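Local atomic coordinates of dermonecrotic toxin (Pasteurella multocida, PDB entry 2EBF), a protein that acts as a dermonecrotic toxin and potent mitogen that induces bone resorption and is associated with severe progressive atrophic rhinitis in pigs. Residues K138-Q143 against T553-W558; L142-K147 against T182-P187. All coordinates share one frame; numbering follows the deposited sequence.

Contact 1 of 2, residues K138-Q143 against T553-W558; sequences KKQILQ and TELENW. With GLC (alpha-D-glucopyranose), chain C; GLC (alpha-D-glucopyranose), chain B.
Lys139, on helix 135-143, reaches across to Glu556 in the loop between strands 537-539 and 567-568 and forms a salt bridge, NZ to OE1 at 2.8 Å. The carboxylate receives the ammonium through the syn lone pair of OE1, on the side of its other oxygen. Lys139 runs straight out to CE and bends only at its last torsion (chi4 -77°), which turns NZ so that it also donates to Gln143 OE1, one helical turn further on, at 2.6 Å. A water lies beside this pair: it donates to Glu556 OE1 and, at 2.9 Å, to Gln140 OE1, and it accepts from Gln143 NE2 at 3.0 Å. Glu556 OE1 therefore accepts two hydrogen bonds, one from the ammonium and one from the water.

Behind these polar groups the packing is closer. Buried Gln140 takes the largest share of the helix side of the contact, with a kink at chi2 (-44°) that folds its amide over the type II turn of Leu555 to Trp558. Gln140 OE1 lies 3.7 Å from Glu556 CB, NE2 meets Leu555 CD2 at 3.9 Å, and CG approaches the six-membered part of the Trp558 indole. Leu555 CD1 sits over one indole face, 3.9 Å above its plane and displaced toward the ring's margin, and both residues rest on Ala172 and Ile175 of helix 171-180. Glu556, by contrast, is solvent-exposed.

Lys139 and Gln143 belong to the glycan pocket, and Gln143 CG lies close to O2 of one glucose. The chemistry implies that the loop carboxylate probably offsets the lysine charge and, with Gln143, holds the ammonium away from the sugar, while CG and the backbone O of Lys139 lie along it.

Contact 2 of 2, residues L142-K147 against T182-P187; sequences LQIPNK and TVISAP. With GLC (alpha-D-glucopyranose), chain B; GLC (alpha-D-glucopyranose), chain C.
Asn146, in the loop that leaves helix 135-143, reaches into the loop following helix 171-180 and binds Ala186, the last residue of the type I turn Val183 to Ala186. Asn146 ND2 donates to Ala186 O at 2.8 Å with an N-H...O angle of 160°. The acceptor lies almost in the plane of the amide, whereas the donor is tilted 33° from the carbonyl plane. OD1 of the same amide accepts from Phe188 N, so both ends of the group grip one strip of backbone and its rotation is settled. A water joins the loops again, donating to Pro145 O at 2.8 Å and to Ile184 O at 2.7 Å.

Pro145 CG lies 3.3 Å from Ser185 O, and its ring packs on Pro187, CG to CG at 4.0 Å. The other apolar pair is Ile144 alongside Ile184, pointing the same way, CG2 to CG2 at 4.2 Å. Further along, Lys147 NZ donates to a glucose ring oxygen, O5, at 3.0 Å and forms a salt bridge with Asp103.

Both isoleucines pack on helix 171-180, Ile184 also reaches helix 312-333, and Asn146 touches Glu100 of helix 88-108 as well as Phe315 of helix 312-333.

In the fold
Contacts 1 and 2 share Leu142 and Gln143, and their centres lie about 14 Å apart. In this C-terminal region of the toxin they tie helix 135-143 and its following loop to two distant parts of the C2 family region, 182-187 and 553-558, with helix 171-180 packing against both. The overlap borders a pocket holding two glucose units linked through their anomeric carbons, as in trehalose. Leu142 and Gln143 contact the sugar; Lys138 and Lys139 of contact 1 and Lys147 of contact 2 line it too, with Asp103 completing it. The Asn146 side chain is also about 7 Å from another bound glucose. The phosphonate pocket, which includes Cys626, belongs instead to the C3 family region.

Contact 1 of 2, residues K138-Q143 against T553-W558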
loop_
_atom_site.group_PDB
_atom_site.type_symbol
_atom_site.label_atom_id
_atom_site.label_comp_id
_atom_site.label_asym_id
_atom_site.label_seq_id
_atom_site.Cartn_x
_atom_site.Cartn_y
_atom_site.Cartn_z
ATOM N N LYS A 138 8.698 4.551 -16.985
ATOM C CA LYS A 138 10.132 4.337 -16.821
ATOM C C LYS A 138 10.805 5.590 -16.268
ATOM O O LYS A 138 11.561 5.506 -15.313
ATOM C CB LYS A 138 10.767 3.955 -18.164
ATOM C CG LYS A 138 12.285 3.759 -18.124
ATOM C CD LYS A 138 12.808 3.511 -19.540
ATOM C CE LYS A 138 14.325 3.439 -19.571
ATOM N NZ LYS A 138 14.815 3.117 -20.953
ATOM N N LYS A 139 10.527 6.748 -16.869
ATOM C CA LYS A 139 11.176 7.978 -16.434
ATOM C C LYS A 139 10.868 8.269 -14.964
ATOM O O LYS A 139 11.765 8.639 -14.207
ATOM C CB LYS A 139 10.777 9.173 -17.313
ATOM C CG LYS A 139 11.668 10.409 -17.096
ATOM C CD LYS A 139 11.362 11.520 -18.090
ATOM C CE LYS A 139 12.469 12.580 -18.112
ATOM N NZ LYS A 139 12.395 13.496 -16.951
ATOM N N GLN A 140 9.608 8.098 -14.566
ATOM C CA GLN A 140 9.188 8.481 -13.224
ATOM C C GLN A 140 9.858 7.554 -12.206
ATOM O O GLN A 140 10.430 8.006 -11.202
ATOM C CB GLN A 140 7.662 8.421 -13.100
ATOM C CG GLN A 140 6.935 9.621 -13.740
ATOM C CD GLN A 140 7.619 10.938 -13.398
ATOM O OE1 GLN A 140 8.132 11.636 -14.274
ATOM N NE2 GLN A 140 7.659 11.259 -12.121
ATOM N N ILE A 141 9.818 6.267 -12.510
ATOM C CA ILE A 141 10.321 5.237 -11.601
ATOM C C ILE A 141 11.850 5.235 -11.484
ATOM O O ILE A 141 12.392 5.197 -10.371
ATOM C CB ILE A 141 9.815 3.850 -12.001
ATOM C CG1 ILE A 141 8.297 3.748 -11.773
ATOM C CG2 ILE A 141 10.561 2.768 -11.195
ATOM C CD1 ILE A 141 7.708 2.387 -12.177
ATOM N N LEU A 142 12.542 5.274 -12.619
ATOM C CA LEU A 142 14.007 5.297 -12.617
ATOM C C LEU A 142 14.661 6.630 -12.196
ATOM O O LEU A 142 15.881 6.694 -12.016
ATOM C CB LEU A 142 14.564 4.796 -13.957
ATOM C CG LEU A 142 14.250 3.342 -14.344
ATOM C CD1 LEU A 142 14.976 2.966 -15.640
ATOM C CD2 LEU A 142 14.612 2.370 -13.232
ATOM N N GLN A 143 13.868 7.683 -12.025
ATOM C CA GLN A 143 14.379 8.935 -11.452
ATOM C C GLN A 143 14.511 8.843 -9.919
ATOM O O GLN A 143 15.283 9.600 -9.313
ATOM C CB GLN A 143 13.527 10.144 -11.878
ATOM C CG GLN A 143 13.914 10.669 -13.269
ATOM C CD GLN A 143 13.048 11.802 -13.815
ATOM O OE1 GLN A 143 13.454 12.461 -14.777
ATOM N NE2 GLN A 143 11.862 12.029 -13.226
ATOM N N THR A 553 -0.747 17.735 -9.995
ATOM C CA THR A 553 -0.269 18.022 -11.337
ATOM C C THR A 553 0.015 16.654 -11.944
ATOM O O THR A 553 0.597 15.789 -11.287
ATOM C CB THR A 553 1.057 18.793 -11.303
ATOM O OG1 THR A 553 0.925 19.945 -10.469
ATOM C CG2 THR A 553 1.472 19.225 -12.691
ATOM N N GLU A 554 -0.406 16.456 -13.188
ATOM C CA GLU A 554 -0.066 15.244 -13.909
ATOM C C GLU A 554 1.442 14.954 -13.821
ATOM O O GLU A 554 2.270 15.863 -13.935
ATOM C CB GLU A 554 -0.500 15.382 -15.370
ATOM C CG GLU A 554 -0.555 14.077 -16.109
ATOM C CD GLU A 554 -1.902 13.387 -16.025
ATOM O OE1 GLU A 554 -2.748 13.744 -15.174
ATOM O OE2 GLU A 554 -2.116 12.471 -16.837
ATOM N N LEU A 555 1.797 13.694 -13.595
ATOM C CA LEU A 555 3.199 13.289 -13.706
ATOM C C LEU A 555 3.655 13.485 -15.150
ATOM O O LEU A 555 2.852 13.375 -16.083
ATOM C CB LEU A 555 3.397 11.844 -13.257
ATOM C CG LEU A 555 3.170 11.570 -11.762
ATOM C CD1 LEU A 555 3.251 10.065 -11.477
ATOM C CD2 LEU A 555 4.161 12.361 -10.871
ATOM N N GLU A 556 4.934 13.800 -15.332
ATOM C CA GLU A 556 5.446 14.149 -16.645
ATOM C C GLU A 556 5.038 13.138 -17.721
ATOM O O GLU A 556 5.378 11.960 -17.641
ATOM C CB GLU A 556 6.964 14.313 -16.597
ATOM C CG GLU A 556 7.546 14.908 -17.865
ATOM C CD GLU A 556 9.054 14.903 -17.861
ATOM O OE1 GLU A 556 9.666 14.313 -16.930
ATOM O OE2 GLU A 556 9.628 15.488 -18.794
ATOM N N ASN A 557 4.290 13.621 -18.714
ATOM C CA ASN A 557 3.911 12.836 -19.891
ATOM C C ASN A 557 3.102 11.565 -19.595
ATOM O O ASN A 557 3.072 10.641 -20.418
ATOM C CB ASN A 557 5.159 12.513 -20.745
ATOM C CG ASN A 557 5.827 13.751 -21.300
ATOM O OD1 ASN A 557 5.161 14.730 -21.666
ATOM N ND2 ASN A 557 7.155 13.713 -21.397
ATOM N N TRP A 558 2.444 11.535 -18.429
ATOM C CA TRP A 558 1.783 10.331 -17.902
ATOM C C TRP A 558 0.766 9.750 -18.864
ATOM O O TRP A 558 0.020 10.491 -19.498
ATOM C CB TRP A 558 1.098 10.615 -16.548
ATOM C CG TRP A 558 0.676 9.367 -15.830
ATOM C CD1 TRP A 558 -0.595 8.898 -15.666
ATOM C CD2 TRP A 558 1.541 8.412 -15.200
ATOM N NE1 TRP A 558 -0.574 7.705 -14.970
ATOM C CE2 TRP A 558 0.724 7.390 -14.674
ATOM C CE3 TRP A 558 2.932 8.314 -15.049
ATOM C CZ2 TRP A 558 1.247 6.289 -13.991
ATOM C CZ3 TRP A 558 3.455 7.215 -14.362
ATOM C CH2 TRP A 558 2.608 6.225 -13.839
HETATM C C1 GLC C . 18.524 7.791 -15.418
HETATM C C2 GLC C . 19.093 8.201 -16.776
HETATM C C3 GLC C . 18.303 9.369 -17.370
HETATM C C4 GLC C . 16.794 9.084 -17.387
HETATM C C5 GLC C . 16.292 8.563 -16.029
HETATM C C6 GLC C . 14.869 8.024 -16.124
HETATM O O2 GLC C . 20.455 8.601 -16.598
HETATM O O3 GLC C . 18.769 9.646 -18.698
HETATM O O4 GLC C . 16.080 10.273 -17.755
HETATM O O5 GLC C . 17.123 7.500 -15.531
HETATM O O6 GLC C . 14.857 6.871 -16.982
HETATM C C1 GLC B . 18.652 8.516 -13.109
HETATM C C2 GLC B . 18.622 9.816 -12.305
HETATM C C3 GLC B . 19.950 10.560 -12.491
HETATM C C4 GLC B . 21.130 9.673 -12.098
HETATM C C5 GLC B . 21.067 8.321 -12.820
HETATM C C6 GLC B . 22.087 7.348 -12.243
HETATM O O1 GLC B . 18.754 8.858 -14.493
HETATM O O2 GLC B . 17.517 10.623 -12.732
HETATM O O3 GLC B . 19.997 11.768 -11.730
HETATM O O4 GLC B . 22.361 10.352 -12.410
HETATM O O5 GLC B . 19.772 7.716 -12.687
HETATM O O6 GLC B . 21.762 7.109 -10.868
HETATM O O HOH W 1 9.819 13.940 -14.277
#

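Contact 2 of 2, residues L142-K147 against T182-P187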
loop_
_atom_site.group_PDB
_atom_site.type_symbol
_atom_site.label_atom_id
_atom_site.label_comp_id
_atom_site.label_asym_id
_atom_site.label_seq_id
_atom_site.Cartn_x
_atom_site.Cartn_y
_atom_site.Cartn_z
ATOM N N LEU A 142 12.542 5.274 -12.619
ATOM C CA LEU A 142 14.007 5.297 -12.617
ATOM C C LEU A 142 14.661 6.630 -12.196
ATOM O O LEU A 142 15.881 6.694 -12.016
ATOM C CB LEU A 142 14.564 4.796 -13.957
ATOM C CG LEU A 142 14.250 3.342 -14.344
ATOM C CD1 LEU A 142 14.976 2.966 -15.640
ATOM C CD2 LEU A 142 14.612 2.370 -13.232
ATOM N N GLN A 143 13.868 7.683 -12.025
ATOM C CA GLN A 143 14.379 8.935 -11.452
ATOM C C GLN A 143 14.511 8.843 -9.919
ATOM O O GLN A 143 15.283 9.600 -9.313
ATOM C CB GLN A 143 13.527 10.144 -11.878
ATOM C CG GLN A 143 13.914 10.669 -13.269
ATOM C CD GLN A 143 13.048 11.802 -13.815
ATOM O OE1 GLN A 143 13.454 12.461 -14.777
ATOM N NE2 GLN A 143 11.862 12.029 -13.226
ATOM N N ILE A 144 13.764 7.932 -9.293
ATOM C CA ILE A 144 13.892 7.703 -7.847
ATOM C C ILE A 144 15.292 7.132 -7.539
ATOM O O ILE A 144 15.687 6.132 -8.126
ATOM C CB ILE A 144 12.787 6.747 -7.301
ATOM C CG1 ILE A 144 11.396 7.257 -7.697
ATOM C CG2 ILE A 144 12.893 6.594 -5.768
ATOM C CD1 ILE A 144 10.275 6.233 -7.523
ATOM N N PRO A 145 16.045 7.773 -6.619
ATOM C CA PRO A 145 17.391 7.297 -6.273
ATOM C C PRO A 145 17.339 5.888 -5.681
ATOM O O PRO A 145 16.290 5.477 -5.208
ATOM C CB PRO A 145 17.857 8.303 -5.206
ATOM C CG PRO A 145 16.996 9.532 -5.442
ATOM C CD PRO A 145 15.672 8.978 -5.853
ATOM N N ASN A 146 18.466 5.173 -5.719
ATOM C CA ASN A 146 18.598 3.814 -5.162
ATOM C C ASN A 146 17.645 2.832 -5.846
ATOM O O ASN A 146 16.665 2.367 -5.244
ATOM C CB ASN A 146 18.365 3.782 -3.647
ATOM C CG ASN A 146 18.822 5.054 -2.944
ATOM O OD1 ASN A 146 19.978 5.476 -3.053
ATOM N ND2 ASN A 146 17.909 5.665 -2.215
ATOM N N LYS A 147 17.941 2.528 -7.106
ATOM C CA LYS A 147 17.104 1.643 -7.909
ATOM C C LYS A 147 16.927 0.264 -7.310
ATOM O O LYS A 147 15.965 -0.430 -7.643
ATOM C CB LYS A 147 17.669 1.509 -9.314
ATOM C CG LYS A 147 17.665 2.811 -10.094
ATOM C CD LYS A 147 18.208 2.596 -11.490
ATOM C CE LYS A 147 18.134 3.886 -12.317
ATOM N NZ LYS A 147 19.013 4.952 -11.754
ATOM N N THR A 182 10.825 11.295 2.713
ATOM C CA THR A 182 12.202 11.669 3.097
ATOM C C THR A 182 13.194 10.502 3.137
ATOM O O THR A 182 14.413 10.720 3.194
ATOM C CB THR A 182 12.266 12.442 4.438
ATOM O OG1 THR A 182 11.869 11.586 5.516
ATOM C CG2 THR A 182 11.367 13.678 4.397
ATOM N N VAL A 183 12.678 9.274 3.103
ATOM C CA VAL A 183 13.530 8.093 3.056
ATOM C C VAL A 183 13.637 7.592 1.615
ATOM O O VAL A 183 14.730 7.543 1.052
ATOM C CB VAL A 183 13.033 6.987 4.010
ATOM C CG1 VAL A 183 13.814 5.686 3.809
ATOM C CG2 VAL A 183 13.126 7.466 5.463
ATOM N N ILE A 184 12.497 7.258 1.015
ATOM C CA ILE A 184 12.476 6.639 -0.314
ATOM C C ILE A 184 13.179 7.505 -1.360
ATOM O O ILE A 184 13.895 6.985 -2.224
ATOM C CB ILE A 184 11.021 6.330 -0.792
ATOM C CG1 ILE A 184 10.256 5.490 0.236
ATOM C CG2 ILE A 184 11.035 5.625 -2.160
ATOM C CD1 ILE A 184 8.742 5.404 -0.030
ATOM N N SER A 185 12.978 8.822 -1.292
ATOM C CA SER A 185 13.508 9.705 -2.324
ATOM C C SER A 185 14.948 10.168 -2.080
ATOM O O SER A 185 15.496 10.921 -2.880
ATOM C CB SER A 185 12.609 10.935 -2.489
ATOM O OG SER A 185 12.712 11.786 -1.356
ATOM N N ALA A 186 15.547 9.738 -0.976
ATOM C CA ALA A 186 16.875 10.215 -0.594
ATOM C C ALA A 186 17.979 9.302 -1.132
ATOM O O ALA A 186 17.952 8.096 -0.894
ATOM C CB ALA A 186 16.974 10.335 0.933
ATOM N N PRO A 187 18.961 9.874 -1.859
ATOM C CA PRO A 187 20.151 9.089 -2.223
ATOM C C PRO A 187 20.800 8.556 -0.952
ATOM O O PRO A 187 21.095 9.327 -0.042
ATOM C CB PRO A 187 21.058 10.112 -2.908
ATOM C CG PRO A 187 20.092 11.165 -3.443
ATOM C CD PRO A 187 19.022 11.252 -2.383
HETATM C C1 GLC B . 18.652 8.516 -13.109
HETATM C C2 GLC B . 18.622 9.816 -12.305
HETATM C C3 GLC B . 19.950 10.560 -12.491
HETATM C C4 GLC B . 21.130 9.673 -12.098
HETATM C C5 GLC B . 21.067 8.321 -12.820
HETATM C C6 GLC B . 22.087 7.348 -12.243
HETATM O O1 GLC B . 18.754 8.858 -14.493
HETATM O O2 GLC B . 17.517 10.623 -12.732
HETATM O O3 GLC B . 19.997 11.768 -11.730
HETATM O O4 GLC B . 22.361 10.352 -12.410
HETATM O O5 GLC B . 19.772 7.716 -12.687
HETATM O O6 GLC B . 21.762 7.109 -10.868
HETATM C C1 GLC C . 18.524 7.791 -15.418
HETATM C C2 GLC C . 19.093 8.201 -16.776
HETATM C C3 GLC C . 18.303 9.369 -17.370
HETATM C C4 GLC C . 16.794 9.084 -17.387
HETATM C C5 GLC C . 16.292 8.563 -16.029
HETATM C C6 GLC C . 14.869 8.024 -16.124
HETATM O O2 GLC C . 20.455 8.601 -16.598
HETATM O O3 GLC C . 18.769 9.646 -18.698
HETATM O O4 GLC C . 16.080 10.273 -17.755
HETATM O O5 GLC C . 17.123 7.500 -15.531
HETATM O O6 GLC C . 14.857 6.871 -16.982
HETATM O O HOH W 2 14.846 4.591 -2.936
#